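Local coordinates for protein F420-reducing hydrogenase, subunit beta (Methanothermobacter marburgensis, PDB 4OMF) that forms the flavin- and iron-sulfur-carrying subunit of a hydrogenase, where it probably passes electrons from hydrogen to coenzyme F420, at residues 107-112 and 127-132; 167-170 and 175-178; 228-233 and 239-244. One frame throughout, in Å; residues are numbered along the deposited sequence.

Interaction 1 of 3, residues 107-112 and 127-132. With KEN (N,N-dimethylmethanamine), chain P; FAD (flavin-adenine dinucleotide), chain R.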
loop_
_atom_site.group_PDB
_atom_site.type_symbol
_atom_site.label_atom_id
_atom_site.label_comp_id
_atom_site.label_asym_id
_atom_site.label_seq_id
_atom_site.Cartn_x
_atom_site.Cartn_y
_atom_site.Cartn_z
ATOM N N MET C 107 6.263 -25.460 -10.777
ATOM C CA MET C 107 4.867 -25.138 -11.073
ATOM C C MET C 107 4.644 -23.670 -11.451
ATOM O O MET C 107 3.922 -23.363 -12.396
ATOM C CB MET C 107 3.982 -25.501 -9.883
ATOM C CG MET C 107 3.979 -26.992 -9.639
ATOM S SD MET C 107 3.063 -27.417 -8.134
ATOM C CE MET C 107 3.938 -28.873 -7.625
ATOM N N GLY C 108 5.247 -22.761 -10.705
ATOM C CA GLY C 108 5.160 -21.362 -11.052
ATOM C C GLY C 108 5.720 -21.098 -12.433
ATOM O O GLY C 108 5.151 -20.314 -13.192
ATOM N N ILE C 109 6.849 -21.735 -12.761
ATOM C CA ILE C 109 7.456 -21.568 -14.084
ATOM C C ILE C 109 6.559 -22.105 -15.217
ATOM O O ILE C 109 6.380 -21.444 -16.229
ATOM C CB ILE C 109 8.857 -22.268 -14.150
ATOM C CG1 ILE C 109 9.830 -21.585 -13.175
ATOM C CG2 ILE C 109 9.402 -22.316 -15.596
ATOM C CD1 ILE C 109 11.102 -22.382 -12.941
ATOM N N ARG C 110 6.009 -23.301 -15.048
ATOM C CA ARG C 110 5.210 -23.921 -16.107
ATOM C C ARG C 110 3.896 -23.151 -16.258
ATOM O O ARG C 110 3.371 -23.006 -17.367
ATOM C CB ARG C 110 4.939 -25.408 -15.809
ATOM C CG ARG C 110 6.170 -26.317 -15.825
ATOM C CD ARG C 110 7.016 -26.147 -17.078
ATOM N NE ARG C 110 7.908 -27.291 -17.264
ATOM C CZ ARG C 110 8.906 -27.320 -18.140
ATOM N NH1 ARG C 110 9.677 -28.395 -18.239
ATOM N NH2 ARG C 110 9.154 -26.260 -18.899
ATOM N N LYS C 111 3.371 -22.657 -15.138
ATOM C CA LYS C 111 2.164 -21.843 -15.191
ATOM C C LYS C 111 2.446 -20.573 -15.979
ATOM O O LYS C 111 1.620 -20.140 -16.776
ATOM C CB LYS C 111 1.650 -21.481 -13.780
ATOM C CG LYS C 111 0.387 -20.599 -13.806
ATOM C CD LYS C 111 -0.185 -20.380 -12.421
ATOM C CE LYS C 111 -1.271 -19.314 -12.484
ATOM N NZ LYS C 111 -1.899 -19.035 -11.127
ATOM N N MET C 112 3.627 -19.993 -15.772
ATOM C CA MET C 112 3.990 -18.786 -16.499
ATOM C C MET C 112 4.085 -19.072 -17.992
ATOM O O MET C 112 3.615 -18.271 -18.806
ATOM C CB MET C 112 5.324 -18.209 -15.981
ATOM C CG MET C 112 5.903 -17.081 -16.848
ATOM S SD MET C 112 7.032 -17.661 -18.153
ATOM C CE MET C 112 8.359 -18.400 -17.157
ATOM N N LYS C 127 15.115 -23.220 -21.793
ATOM C CA LYS C 127 15.487 -24.362 -22.633
ATOM C C LYS C 127 15.748 -25.641 -21.824
ATOM O O LYS C 127 15.701 -26.747 -22.354
ATOM C CB LYS C 127 16.726 -24.042 -23.472
ATOM C CG LYS C 127 16.564 -22.808 -24.365
ATOM C CD LYS C 127 15.413 -22.959 -25.362
ATOM C CE LYS C 127 15.215 -21.673 -26.185
ATOM N NZ LYS C 127 14.041 -21.810 -27.091
ATOM N N LEU C 128 16.039 -25.484 -20.540
ATOM C CA LEU C 128 16.284 -26.648 -19.688
ATOM C C LEU C 128 15.848 -26.365 -18.270
ATOM O O LEU C 128 16.411 -25.499 -17.591
ATOM C CB LEU C 128 17.752 -27.031 -19.705
ATOM C CG LEU C 128 18.215 -28.149 -18.769
ATOM C CD1 LEU C 128 17.562 -29.463 -19.135
ATOM C CD2 LEU C 128 19.704 -28.247 -18.848
ATOM N N LEU C 129 14.840 -27.090 -17.826
ATOM C CA LEU C 129 14.351 -26.935 -16.462
ATOM C C LEU C 129 14.670 -28.211 -15.706
ATOM O O LEU C 129 14.024 -29.229 -15.918
ATOM C CB LEU C 129 12.846 -26.635 -16.457
ATOM C CG LEU C 129 12.148 -26.015 -15.234
ATOM C CD1 LEU C 129 10.639 -25.911 -15.480
ATOM C CD2 LEU C 129 12.405 -26.794 -13.964
ATOM N N VAL C 130 15.673 -28.162 -14.827
ATOM C CA VAL C 130 16.032 -29.350 -14.049
ATOM C C VAL C 130 15.278 -29.322 -12.723
ATOM O O VAL C 130 15.419 -28.391 -11.953
ATOM C CB VAL C 130 17.565 -29.453 -13.775
ATOM C CG1 VAL C 130 17.888 -30.789 -13.092
ATOM C CG2 VAL C 130 18.367 -29.336 -15.084
ATOM N N GLY C 131 14.491 -30.350 -12.451
ATOM C CA GLY C 131 13.735 -30.385 -11.211
ATOM C C GLY C 131 14.478 -31.206 -10.177
ATOM O O GLY C 131 15.145 -32.173 -10.538
ATOM N N ILE C 132 14.400 -30.819 -8.907
ATOM C CA ILE C 132 14.967 -31.667 -7.860
ATOM C C ILE C 132 13.856 -32.088 -6.906
ATOM O O ILE C 132 12.895 -31.350 -6.719
ATOM C CB ILE C 132 16.124 -30.982 -7.106
ATOM C CG1 ILE C 132 15.734 -29.588 -6.611
ATOM C CG2 ILE C 132 17.363 -30.876 -8.019
ATOM C CD1 ILE C 132 16.857 -28.898 -5.812
HETATM C CA1 KEN P . 10.839 -27.953 -22.394
HETATM C CB1 KEN P . 10.098 -25.554 -22.299
HETATM C CC1 KEN P . 11.642 -26.392 -20.571
HETATM N NE1 KEN P . 11.226 -26.523 -22.023
HETATM P PA FAD R . 24.411 -30.440 -7.189
HETATM O O1A FAD R . 24.811 -30.580 -5.743
HETATM O O2A FAD R . 25.379 -30.579 -8.327
HETATM O O5B FAD R . 23.711 -29.018 -7.347
HETATM C C5B FAD R . 22.612 -28.768 -6.459
HETATM C C4B FAD R . 21.736 -27.694 -7.107
HETATM O O4B FAD R . 20.596 -27.459 -6.279
HETATM C C3B FAD R . 22.506 -26.385 -7.224
HETATM O O3B FAD R . 22.400 -25.825 -8.542
HETATM C C2B FAD R . 21.802 -25.480 -6.223
HETATM O O2B FAD R . 21.782 -24.122 -6.691
HETATM C C1B FAD R . 20.403 -26.062 -6.133
HETATM N N9A FAD R . 19.814 -25.765 -4.816
HETATM C C8A FAD R . 20.377 -26.034 -3.624
HETATM N N7A FAD R . 19.564 -25.646 -2.613
HETATM C C5A FAD R . 18.450 -25.117 -3.192
HETATM C C6A FAD R . 17.199 -24.496 -2.701
HETATM N N6A FAD R . 16.958 -24.344 -1.372
HETATM N N1A FAD R . 16.312 -24.095 -3.626
HETATM C C2A FAD R . 16.540 -24.200 -4.952
HETATM N N3A FAD R . 17.664 -24.743 -5.479
HETATM C C4A FAD R . 18.626 -25.205 -4.642
HETATM N N1 FAD R . 16.196 -35.021 -2.677
HETATM C C2 FAD R . 15.431 -36.176 -2.537
HETATM O O2 FAD R . 15.857 -37.242 -3.025
HETATM N N3 FAD R . 14.243 -36.116 -1.821
HETATM C C4 FAD R . 13.790 -34.924 -1.295
HETATM O O4 FAD R . 12.695 -34.908 -0.691
HETATM C C4X FAD R . 14.807 -33.991 -0.868
HETATM N N5 FAD R . 14.301 -32.767 -0.196
HETATM C C5X FAD R . 14.800 -31.536 -0.823
HETATM C C6 FAD R . 14.302 -30.349 -0.261
HETATM C C7 FAD R . 14.862 -29.118 -0.622
HETATM C C7M FAD R . 14.319 -27.825 -0.028
HETATM C C8 FAD R . 15.923 -29.109 -1.524
HETATM C C8M FAD R . 16.619 -27.843 -1.989
HETATM C C9 FAD R . 16.439 -30.299 -2.081
HETATM C C9A FAD R . 15.938 -31.536 -1.659
HETATM N N10 FAD R . 16.380 -32.730 -2.286
HETATM C C10 FAD R . 15.948 -33.963 -1.833
HETATM C "C1'" FAD R . 17.256 -32.749 -3.474
HETATM C "C2'" FAD R . 18.721 -32.911 -3.166
HETATM O "O2'" FAD R . 19.070 -32.628 -1.889
HETATM C "C3'" FAD R . 19.519 -32.444 -4.148
HETATM O "O3'" FAD R . 19.551 -31.092 -4.228
HETATM C "C4'" FAD R . 19.441 -33.151 -5.490
HETATM O "O4'" FAD R . 19.616 -34.578 -5.361
HETATM C "C5'" FAD R . 20.464 -32.574 -6.475
HETATM O "O5'" FAD R . 21.761 -33.049 -6.151
HETATM P P FAD R . 22.955 -32.990 -7.215
HETATM O O1P FAD R . 22.422 -33.589 -8.498
HETATM O O2P FAD R . 24.194 -33.585 -6.615
HETATM O O3P FAD R . 23.123 -31.389 -7.461
#

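Interaction 2 of 3, residues 167-170 and 175-178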
loop_
_atom_site.group_PDB
_atom_site.type_symbol
_atom_site.label_atom_id
_atom_site.label_comp_id
_atom_site.label_asym_id
_atom_site.label_seq_id
_atom_site.Cartn_x
_atom_site.Cartn_y
_atom_site.Cartn_z
ATOM N N LYS C 167 16.558 -39.482 8.818
ATOM C CA LYS C 167 17.317 -38.528 9.635
ATOM C C LYS C 167 17.641 -37.254 8.893
ATOM O O LYS C 167 17.710 -37.244 7.665
ATOM C CB LYS C 167 18.630 -39.156 10.126
ATOM C CG LYS C 167 18.465 -40.425 10.945
ATOM C CD LYS C 167 19.811 -41.065 11.250
ATOM C CE LYS C 167 19.630 -42.413 11.935
ATOM N NZ LYS C 167 20.948 -42.986 12.310
ATOM N N PHE C 168 17.821 -36.186 9.665
ATOM C CA PHE C 168 18.457 -34.946 9.219
ATOM C C PHE C 168 19.923 -35.056 9.631
ATOM O O PHE C 168 20.204 -35.394 10.778
ATOM C CB PHE C 168 17.773 -33.743 9.878
ATOM C CG PHE C 168 18.306 -32.406 9.450
ATOM C CD1 PHE C 168 17.827 -31.791 8.306
ATOM C CD2 PHE C 168 19.242 -31.744 10.222
ATOM C CE1 PHE C 168 18.310 -30.540 7.915
ATOM C CE2 PHE C 168 19.735 -30.501 9.832
ATOM C CZ PHE C 168 19.271 -29.909 8.679
ATOM N N TRP C 169 20.840 -34.809 8.693
ATOM C CA TRP C 169 22.274 -34.992 8.916
ATOM C C TRP C 169 23.061 -33.686 8.810
ATOM O O TRP C 169 22.872 -32.912 7.857
ATOM C CB TRP C 169 22.860 -35.965 7.888
ATOM C CG TRP C 169 22.164 -37.288 7.768
ATOM C CD1 TRP C 169 20.922 -37.520 7.249
ATOM C CD2 TRP C 169 22.702 -38.568 8.119
ATOM N NE1 TRP C 169 20.640 -38.868 7.292
ATOM C CE2 TRP C 169 21.712 -39.533 7.826
ATOM C CE3 TRP C 169 23.907 -38.990 8.686
ATOM C CZ2 TRP C 169 21.902 -40.902 8.058
ATOM C CZ3 TRP C 169 24.097 -40.350 8.924
ATOM C CH2 TRP C 169 23.092 -41.288 8.615
ATOM N N VAL C 170 23.986 -33.463 9.737
ATOM C CA VAL C 170 24.919 -32.351 9.560
ATOM C C VAL C 170 26.341 -32.866 9.681
ATOM O O VAL C 170 26.662 -33.611 10.582
ATOM C CB VAL C 170 24.654 -31.178 10.558
ATOM C CG1 VAL C 170 23.178 -30.766 10.530
ATOM C CG2 VAL C 170 25.038 -31.528 11.945
ATOM N N ASP C 175 32.932 -34.444 12.428
ATOM C CA ASP C 175 31.837 -35.076 13.166
ATOM C C ASP C 175 30.566 -35.168 12.323
ATOM O O ASP C 175 30.295 -34.287 11.517
ATOM C CB ASP C 175 31.564 -34.285 14.444
ATOM C CG ASP C 175 30.890 -35.105 15.515
ATOM O OD1 ASP C 175 30.415 -36.216 15.207
ATOM O OD2 ASP C 175 30.847 -34.626 16.673
ATOM N N VAL C 176 29.788 -36.234 12.516
ATOM C CA VAL C 176 28.500 -36.381 11.833
ATOM C C VAL C 176 27.400 -36.381 12.881
ATOM O O VAL C 176 27.378 -37.242 13.755
ATOM C CB VAL C 176 28.435 -37.683 10.995
ATOM C CG1 VAL C 176 27.082 -37.806 10.273
ATOM C CG2 VAL C 176 29.593 -37.740 9.991
ATOM N N LEU C 177 26.510 -35.399 12.821
ATOM C CA LEU C 177 25.465 -35.254 13.838
ATOM C C LEU C 177 24.099 -35.464 13.208
ATOM O O LEU C 177 23.859 -35.025 12.080
ATOM C CB LEU C 177 25.523 -33.860 14.482
ATOM C CG LEU C 177 26.885 -33.445 15.028
ATOM C CD1 LEU C 177 26.899 -31.966 15.368
ATOM C CD2 LEU C 177 27.187 -34.270 16.262
ATOM N N THR C 178 23.187 -36.112 13.922
ATOM C CA THR C 178 21.871 -36.359 13.327
ATOM C C THR C 178 20.715 -36.117 14.290
ATOM O O THR C 178 20.880 -36.130 15.519
ATOM C CB THR C 178 21.744 -37.811 12.790
ATOM O OG1 THR C 178 21.814 -38.730 13.887
ATOM C CG2 THR C 178 22.863 -38.141 11.803
#

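Interaction 3 of 3, residues 228-233 and 239-244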
loop_
_atom_site.group_PDB
_atom_site.type_symbol
_atom_site.label_atom_id
_atom_site.label_comp_id
_atom_site.label_asym_id
_atom_site.label_seq_id
_atom_site.Cartn_x
_atom_site.Cartn_y
_atom_site.Cartn_z
ATOM N N SER C 228 16.765 -35.661 -24.269
ATOM C CA SER C 228 17.779 -35.544 -25.303
ATOM C C SER C 228 19.035 -34.886 -24.751
ATOM O O SER C 228 20.137 -35.306 -25.065
ATOM C CB SER C 228 17.236 -34.774 -26.507
ATOM O OG SER C 228 17.691 -33.445 -26.503
ATOM N N ILE C 229 18.878 -33.865 -23.912
ATOM C CA ILE C 229 20.041 -33.186 -23.343
ATOM C C ILE C 229 20.793 -34.099 -22.370
ATOM O O ILE C 229 22.018 -34.153 -22.393
ATOM C CB ILE C 229 19.644 -31.867 -22.624
ATOM C CG1 ILE C 229 19.059 -30.856 -23.627
ATOM C CG2 ILE C 229 20.847 -31.261 -21.923
ATOM C CD1 ILE C 229 18.561 -29.559 -23.005
ATOM N N PHE C 230 20.069 -34.822 -21.520
ATOM C CA PHE C 230 20.725 -35.732 -20.595
ATOM C C PHE C 230 21.397 -36.898 -21.343
ATOM O O PHE C 230 22.535 -37.261 -21.028
ATOM C CB PHE C 230 19.740 -36.248 -19.540
ATOM C CG PHE C 230 20.380 -37.184 -18.537
ATOM C CD1 PHE C 230 21.248 -36.694 -17.570
ATOM C CD2 PHE C 230 20.137 -38.547 -18.578
ATOM C CE1 PHE C 230 21.852 -37.548 -16.650
ATOM C CE2 PHE C 230 20.735 -39.404 -17.666
ATOM C CZ PHE C 230 21.597 -38.895 -16.697
ATOM N N LYS C 231 20.728 -37.471 -22.346
ATOM C CA LYS C 231 21.338 -38.540 -23.131
ATOM C C LYS C 231 22.619 -38.064 -23.822
ATOM O O LYS C 231 23.616 -38.802 -23.870
ATOM C CB LYS C 231 20.361 -39.096 -24.180
ATOM C CG LYS C 231 19.193 -39.923 -23.636
ATOM C CD LYS C 231 19.650 -41.141 -22.841
ATOM C CE LYS C 231 18.548 -42.216 -22.763
ATOM N NZ LYS C 231 17.323 -41.761 -22.019
ATOM N N GLN C 232 22.583 -36.846 -24.364
ATOM C CA GLN C 232 23.769 -36.211 -24.967
ATOM C C GLN C 232 24.957 -36.162 -24.015
ATOM O O GLN C 232 26.086 -36.439 -24.416
ATOM C CB GLN C 232 23.462 -34.778 -25.416
ATOM C CG GLN C 232 23.045 -34.607 -26.853
ATOM C CD GLN C 232 22.836 -33.142 -27.199
ATOM O OE1 GLN C 232 21.710 -32.714 -27.449
ATOM N NE2 GLN C 232 23.921 -32.359 -27.186
ATOM N N ALA C 233 24.703 -35.759 -22.767
ATOM C CA ALA C 233 25.766 -35.620 -21.774
ATOM C C ALA C 233 26.355 -36.978 -21.418
ATOM O O ALA C 233 27.559 -37.105 -21.240
ATOM C CB ALA C 233 25.246 -34.915 -20.525
ATOM N N PHE C 239 28.422 -38.340 -17.642
ATOM C CA PHE C 239 27.756 -39.127 -16.604
ATOM C C PHE C 239 27.953 -40.619 -16.815
ATOM O O PHE C 239 28.028 -41.097 -17.948
ATOM C CB PHE C 239 26.248 -38.843 -16.548
ATOM C CG PHE C 239 25.905 -37.434 -16.185
ATOM C CD1 PHE C 239 25.456 -36.549 -17.149
ATOM C CD2 PHE C 239 26.032 -36.993 -14.877
ATOM C CE1 PHE C 239 25.141 -35.243 -16.817
ATOM C CE2 PHE C 239 25.712 -35.699 -14.542
ATOM C CZ PHE C 239 25.274 -34.820 -15.518
ATOM N N GLU C 240 28.071 -41.330 -15.699
ATOM C CA GLU C 240 28.004 -42.787 -15.643
ATOM C C GLU C 240 26.582 -43.136 -15.205
ATOM O O GLU C 240 26.048 -42.494 -14.300
ATOM C CB GLU C 240 29.048 -43.339 -14.654
ATOM C CG GLU C 240 29.169 -44.860 -14.579
ATOM C CD GLU C 240 30.041 -45.323 -13.400
ATOM O OE1 GLU C 240 30.679 -44.458 -12.746
ATOM O OE2 GLU C 240 30.070 -46.546 -13.120
ATOM N N THR C 241 25.954 -44.125 -15.848
ATOM C CA THR C 241 24.580 -44.499 -15.482
ATOM C C THR C 241 24.405 -46.005 -15.294
ATOM O O THR C 241 25.121 -46.806 -15.899
ATOM C CB THR C 241 23.536 -44.032 -16.544
ATOM O OG1 THR C 241 23.655 -44.820 -17.740
ATOM C CG2 THR C 241 23.736 -42.578 -16.882
ATOM N N LYS C 242 23.440 -46.371 -14.455
ATOM C CA LYS C 242 23.019 -47.760 -14.267
ATOM C C LYS C 242 21.490 -47.828 -14.355
ATOM O O LYS C 242 20.805 -46.915 -13.875
ATOM C CB LYS C 242 23.492 -48.297 -12.904
ATOM C CG LYS C 242 24.961 -48.017 -12.568
ATOM C CD LYS C 242 25.385 -48.570 -11.191
ATOM C CE LYS C 242 26.912 -48.557 -11.054
ATOM N NZ LYS C 242 27.405 -49.064 -9.744
ATOM N N PRO C 243 20.941 -48.901 -14.960
ATOM C CA PRO C 243 19.486 -49.100 -14.892
ATOM C C PRO C 243 19.004 -49.059 -13.443
ATOM O O PRO C 243 19.645 -49.647 -12.569
ATOM C CB PRO C 243 19.290 -50.494 -15.505
ATOM C CG PRO C 243 20.451 -50.656 -16.421
ATOM C CD PRO C 243 21.606 -49.960 -15.741
ATOM N N ILE C 244 17.910 -48.348 -13.191
ATOM C CA ILE C 244 17.430 -48.169 -11.829
ATOM C C ILE C 244 16.983 -49.507 -11.209
ATOM O O ILE C 244 17.006 -49.660 -9.991
ATOM C CB ILE C 244 16.275 -47.133 -11.773
ATOM C CG1 ILE C 244 16.083 -46.613 -10.348
ATOM C CG2 ILE C 244 14.988 -47.702 -12.342
ATOM C CD1 ILE C 244 17.299 -45.882 -9.776
#

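Interaction 1 of 3, residues 107-112 and 127-132
L129 lays its CD1 methyl over one face of the R110 guanidinium, above the centre of the flat group, 3.5 Å from R110 CZ. The same methyl meets I109 CG2 at 3.8 Å, the two side chains reaching tip to tip. A leucine suits this spot, since its terminal methyl can rest on a planar cation and still meet an aliphatic neighbour. L129 leaves the strand toward the helix, and with CG anti to the backbone N (chi1 -161°) its CD1 ends over the guanidinium. I109 offers its CG2 branch on the buried side of the helix and also touches T99 and I126.

R110 bends at chi2 (-50°), and this swings the guanidinium toward L129. Its N-H groups look to other partners: NH1 forms a salt bridge to D204, NE bonds to L202 O and NH2 to Q113 OE1, which together should fix the rotation of the group. N,N-dimethylmethanamine lies at the guanidinium edge, its CC1 in the plane. D204 also accepts the backbone N-H of L129 through its other oxygen, OD2, so one carboxylate ties strand and arginine together. This is helix-on-sheet packing within a beta-alpha-beta unit of strand 97-101, helix 103-114 and strand 126-132.

Interaction 2 of 3, residues 167-170 and 175-178
L177 O receives the backbone N-H of V170 at 2.8 Å in a nearly straight bond (170° at the hydrogen), and W169 CA adds a weaker CA-H...O contact to the same oxygen. The return bond, from L177 N to V170 O, measures 2.9 Å. V170 and L177 are thus an antiparallel hydrogen-bonded pair, and W169 and T178, next to them, a non-hydrogen-bonded pair. T178 CA also approaches F168 O at 3.2 Å, another CA-H...O contact.

On the face that carries W169, the T178 CG2 methyl sits over the indole, offset toward its rim and 3.4 Å from W169 CE3. K167 CD lies above the same ring face, while V176 CG1 comes in at the edge, in plane, 3.7 Å from W169 CE3. With CG anti to the carbonyl carbon (chi1 -53°), the tryptophan lays its ring alongside T178, whose methyl rather than hydroxyl meets it. A broad indole suits a partly exposed sheet face because it can cover several neighbours at once; its NE1 bonds to G164 O. On the other face V170 CG2 presses on L177 CB at 3.5 Å, a tight fit; beta-branched valine is at home in a strand, and leucine adds a longer apolar arm on the same face.

The N-to-C directions of the two short strand segments make 150°, close to antiparallel, in a beta hairpin. Strand 167-171 is the middle of a three-stranded antiparallel sheet, between 160-164 and 176-180. Helix 140-150 packs against it, with V170 on I147 and F168 meeting F146 edge-to-face.

Interaction 3 of 3, residues 228-233 and 239-244
F239 lies with one face of its ring under the CE1 corner of F230, which sits 3.8 Å above the plane and offset toward the rim. The closest atoms of the pair, F230 CE1 and F239 CD1, are also 3.8 Å apart. The ring planes meet at 36° with centroids 5.3 Å apart, an oblique pairing. At the edge of the same F239 ring, close to its plane, the A233 CB methyl packs 3.7 Å from F239 CE1. The phenyl group is thus met over its face by F230 and at its edge by A233, about one turn further along the helix.

Alanine is small enough to let the strand's aromatic ring come close to the helix backbone. F230 does not leave the helix pointing at the strand, but with CG anti to the backbone N (chi1 -179°) its ring ends nearer it, where CZ also meets T241 CG2 loosely at 4.3 Å. A serine in place of F239 would probably leave the F230 ring and the A233 methyl without their shared apolar partner, opening a gap between helix and strand. With no hydrogen bond across the contact, the attachment is by apolar packing.

The helix and strand segments run at 106° to each other, their axes 9.4 Å apart. Strand 239-243 is the outermost strand on its side of the mixed sheet within the chain, next to strand 8-14. F230 spreads over V10 and A12 of strand 8-14 and V219 and T221 of strand 217-221, whereas A233 touches L32 and Y35, and F239 touches I28, of helix 28-39.

Overall arrangement
The three contacts follow one another along the chain without nesting or crossing. Interaction 1 comes first and closes the return from helix 103-114, which packs on the mixed sheet, to strand 126-132 within it. Interaction 2 closes a short hairpin in the separate three-stranded sheet, on the other side of the chain's centre; its nearest atoms stay about 14 Å from interaction 1 and about 19 Å from interaction 3. The chain then returns to the mixed sheet, where interaction 3 closes the turn from helix 224-235 to strand 239-243 at the sheet's margin. Interactions 1 and 3 touch, L128 CD1 meeting I229 CD1 at 4.0 Å, so strand 126-132 and helix 224-235 pack together.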